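Local atomic coordinates of putative phosphosugar isomerase (Silicibacter pomeroyi DSS-3, PDB entry 3FJ1), a protein that probably binds phosphosugars through its paired SIS domains and may act as a sugar isomerase or aminotransferase, although its exact reaction is not established. Residues K228-L233 / S318-F323. Residues are numbered along the deposited sequence; the frame is centred on the assembly and turned at random.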
ATOM      1  N   LYS A 228       7.002   9.026  12.704  1.00 12.45           N
ATOM      2  CA  LYS A 228       6.528  10.341  12.244  1.00 13.03           C
ATOM      3  C   LYS A 228       5.513  10.946  13.208  1.00 13.89           C
ATOM      4  O   LYS A 228       5.582  12.138  13.542  1.00 13.62           O
ATOM      5  CB  LYS A 228       5.916  10.246  10.837  1.00 14.31           C
ATOM      6  CG  LYS A 228       6.930   9.885   9.733  1.00 14.58           C
ATOM      7  CD  LYS A 228       6.290   9.832   8.345  1.00 15.50           C
ATOM      8  CE  LYS A 228       5.409   8.646   8.157  1.00 16.70           C
ATOM      9  NZ  LYS A 228       4.825   8.660   6.767  1.00 17.61           N
ATOM     10  N   GLU A 229       4.586  10.106  13.647  1.00 13.79           N
ATOM     11  CA  GLU A 229       3.501  10.492  14.522  1.00 15.79           C
ATOM     12  C   GLU A 229       4.021  11.045  15.842  1.00 14.58           C
ATOM     13  O   GLU A 229       3.578  12.089  16.333  1.00 14.02           O
ATOM     14  CB  GLU A 229       2.704   9.237  14.868  1.00 18.45           C
ATOM     15  CG  GLU A 229       1.305   9.465  15.421  1.00 21.34           C
ATOM     16  CD  GLU A 229       0.238   9.173  14.354  1.00 23.61           C
ATOM     17  OE1 GLU A 229       0.022   7.960  13.987  1.00 25.49           O
ATOM     18  OE2 GLU A 229      -0.365  10.153  13.882  1.00 24.78           O
ATOM     19  N   THR A 230       4.956  10.311  16.432  1.00 13.58           N
ATOM     20  CA  THR A 230       5.425  10.630  17.791  1.00 13.44           C
ATOM     21  C   THR A 230       6.581  11.640  17.844  1.00 13.98           C
ATOM     22  O   THR A 230       6.642  12.455  18.773  1.00 15.36           O
ATOM     23  CB  THR A 230       5.783   9.341  18.564  1.00 13.26           C
ATOM     24  OG1 THR A 230       6.877   8.675  17.941  1.00 12.90           O
ATOM     25  CG2 THR A 230       4.558   8.396  18.693  1.00 12.79           C
ATOM     26  N   CYS A 231       7.461  11.635  16.852  1.00 13.99           N
ATOM     27  CA  CYS A 231       8.639  12.502  16.886  1.00 14.34           C
ATOM     28  C   CYS A 231       8.603  13.657  15.910  1.00 14.32           C
ATOM     29  O   CYS A 231       9.463  14.523  15.971  1.00 14.77           O
ATOM     30  CB  CYS A 231       9.896  11.678  16.623  1.00 14.49           C
ATOM     31  SG  CYS A 231      10.167  10.441  17.881  1.00 15.82           S
ATOM     32  N   GLN A 232       7.643  13.642  14.987  1.00 15.07           N
ATOM     33  CA  GLN A 232       7.544  14.681  13.961  1.00 16.37           C
ATOM     34  C   GLN A 232       8.842  14.785  13.156  1.00 15.48           C
ATOM     35  O   GLN A 232       9.316  15.883  12.843  1.00 16.17           O
ATOM     36  CB  GLN A 232       7.122  16.020  14.589  1.00 18.17           C
ATOM     37  CG  GLN A 232       5.757  15.951  15.282  1.00 20.23           C
ATOM     38  CD  GLN A 232       4.604  15.671  14.292  1.00 21.87           C
ATOM     39  OE1 GLN A 232       4.416  16.403  13.306  1.00 23.82           O
ATOM     40  NE2 GLN A 232       3.819  14.617  14.563  1.00 22.93           N
ATOM     41  N   LEU A 233       9.428  13.621  12.855  1.00 15.05           N
ATOM     42  CA  LEU A 233      10.611  13.503  12.026  1.00 14.47           C
ATOM     43  C   LEU A 233      10.230  12.546  10.915  1.00 14.54           C
ATOM     44  O   LEU A 233       9.358  11.708  11.098  1.00 14.92           O
ATOM     45  CB  LEU A 233      11.813  12.967  12.814  1.00 14.70           C
ATOM     46  CG  LEU A 233      12.400  13.883  13.896  1.00 14.96           C
ATOM     47  CD1 LEU A 233      13.349  13.078  14.751  1.00 15.55           C
ATOM     48  CD2 LEU A 233      13.105  15.098  13.296  1.00 15.67           C
ATOM     49  N   SER A 318       9.670   1.185  22.205  1.00  9.56           N
ATOM     50  CA  SER A 318      10.513   1.477  23.351  1.00 10.94           C
ATOM     51  C   SER A 318      11.700   2.372  22.942  1.00 10.71           C
ATOM     52  O   SER A 318      11.979   3.353  23.610  1.00 10.07           O
ATOM     53  CB  SER A 318      10.980   0.161  23.985  1.00 10.63           C
ATOM     54  OG  SER A 318      11.858   0.416  25.071  1.00 12.12           O
HETATM   55  N   MSE A 319      12.370   2.058  21.834  1.00 10.55           N
HETATM   56  CA  MSE A 319      13.454   2.914  21.313  1.00 10.52           C
HETATM   57  C   MSE A 319      12.959   4.349  21.029  1.00 10.18           C
HETATM   58  O   MSE A 319      13.562   5.349  21.494  1.00  9.53           O
HETATM   59  CB  MSE A 319      14.093   2.300  20.073  1.00 10.74           C
HETATM   60  CG  MSE A 319      15.293   3.041  19.492  1.00 11.44           C
HETATM   61 SE   MSE A 319      14.788   4.584  18.400  1.00 13.06          SE
HETATM   62  CE  MSE A 319      14.170   3.580  16.817  1.00 12.18           C
ATOM     63  N   VAL A 320      11.819   4.444  20.332  1.00 10.33           N
ATOM     64  CA  VAL A 320      11.241   5.762  19.963  1.00 10.09           C
ATOM     65  C   VAL A 320      10.867   6.575  21.210  1.00 10.41           C
ATOM     66  O   VAL A 320      11.173   7.761  21.294  1.00 10.68           O
ATOM     67  CB  VAL A 320      10.040   5.601  19.016  1.00  9.76           C
ATOM     68  CG1 VAL A 320       9.259   6.933  18.821  1.00 10.21           C
ATOM     69  CG2 VAL A 320      10.516   5.042  17.627  1.00  9.97           C
ATOM     70  N   GLU A 321      10.250   5.942  22.196  1.00 10.83           N
ATOM     71  CA  GLU A 321       9.880   6.677  23.412  1.00 11.20           C
ATOM     72  C   GLU A 321      11.144   7.191  24.113  1.00 10.96           C
ATOM     73  O   GLU A 321      11.171   8.336  24.588  1.00 11.66           O
ATOM     74  CB  GLU A 321       9.026   5.808  24.330  1.00 11.54           C
ATOM     75  CG  GLU A 321       8.394   6.558  25.496  1.00 11.58           C
ATOM     76  CD  GLU A 321       9.335   6.897  26.635  1.00 11.35           C
ATOM     77  OE1 GLU A 321      10.325   6.143  26.918  1.00 11.24           O
ATOM     78  OE2 GLU A 321       9.041   7.928  27.304  1.00 11.73           O
ATOM     79  N   ALA A 322      12.181   6.355  24.210  1.00 11.58           N
ATOM     80  CA  ALA A 322      13.417   6.767  24.861  1.00 11.64           C
ATOM     81  C   ALA A 322      14.060   7.919  24.072  1.00 12.56           C
ATOM     82  O   ALA A 322      14.591   8.850  24.656  1.00 13.30           O
ATOM     83  CB  ALA A 322      14.385   5.594  24.982  1.00 11.61           C
ATOM     84  N   PHE A 323      14.055   7.809  22.746  1.00 12.34           N
ATOM     85  CA  PHE A 323      14.618   8.833  21.865  1.00 13.19           C
ATOM     86  C   PHE A 323      13.946  10.180  22.099  1.00 14.16           C
ATOM     87  O   PHE A 323      14.615  11.233  22.248  1.00 15.02           O
ATOM     88  CB  PHE A 323      14.429   8.418  20.407  1.00 13.30           C
ATOM     89  CG  PHE A 323      14.856   9.462  19.437  1.00 13.24           C
ATOM     90  CD1 PHE A 323      16.195   9.674  19.172  1.00 13.85           C
ATOM     91  CD2 PHE A 323      13.924  10.271  18.805  1.00 14.25           C
ATOM     92  CE1 PHE A 323      16.603  10.685  18.269  1.00 13.79           C
ATOM     93  CE2 PHE A 323      14.345  11.293  17.901  1.00 14.06           C
ATOM     94  CZ  PHE A 323      15.665  11.470  17.641  1.00 13.71           C
TER
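The C-terminal end of helix 217-231 meets helix 308-326 with backbones closest at C231 and V320, whose CA atoms lie 7.9 Å apart, and Q232 turns out of the helix with positive phi. Both helices belong to the second SIS domain, an alpha-beta-alpha fold with a five-stranded parallel sheet; the last turn of helix 217-231, which follows strand 208-212, packs on helix 308-326, near the C-terminal end of the modelled chain, in a buried, mainly apolar contact.

V320 has its CG1 anti to the backbone N (chi1 170°), which sends this methyl into the angle between T230 and C231. A beta-branched valine suits the spot, since its methyl sits close to the backbone and can touch both the T230 hydroxyl and the C231 sulfur. V320 CG1 lies 3.7 Å from C231 SG. The same V320 CG1 comes to 3.1 Å from T230 OG1, a tight approach for a methyl and a hydroxyl oxygen. That oxygen takes the crowded position between its own N and carbonyl carbon (chi1 64°), from which it hydrogen-bonds to K226 O one turn back; its polarity is thus met within its own helix while it faces a hydrocarbon.

C231, small and weakly polar, fits between V320 and F323. Its sulfur lies at the rim of the phenyl ring, 81° off the ring normal, so this is an edge-on sulfur-aromatic contact rather than one over the face. F323 also swings its CG anti to N, carrying the flat ring across to the chain that leaves helix 217-231, while I202 of helix 196-204 touches it too.

Beyond the helix end, Q232 folds back so that Q232 NE2 donates to E229 O at 3.1 Å and also bonds P247 O of the second subunit. Just after it, the branched L233 reaches the same ring edge, L233 CD1 lying 3.8 Å from F323 CE2.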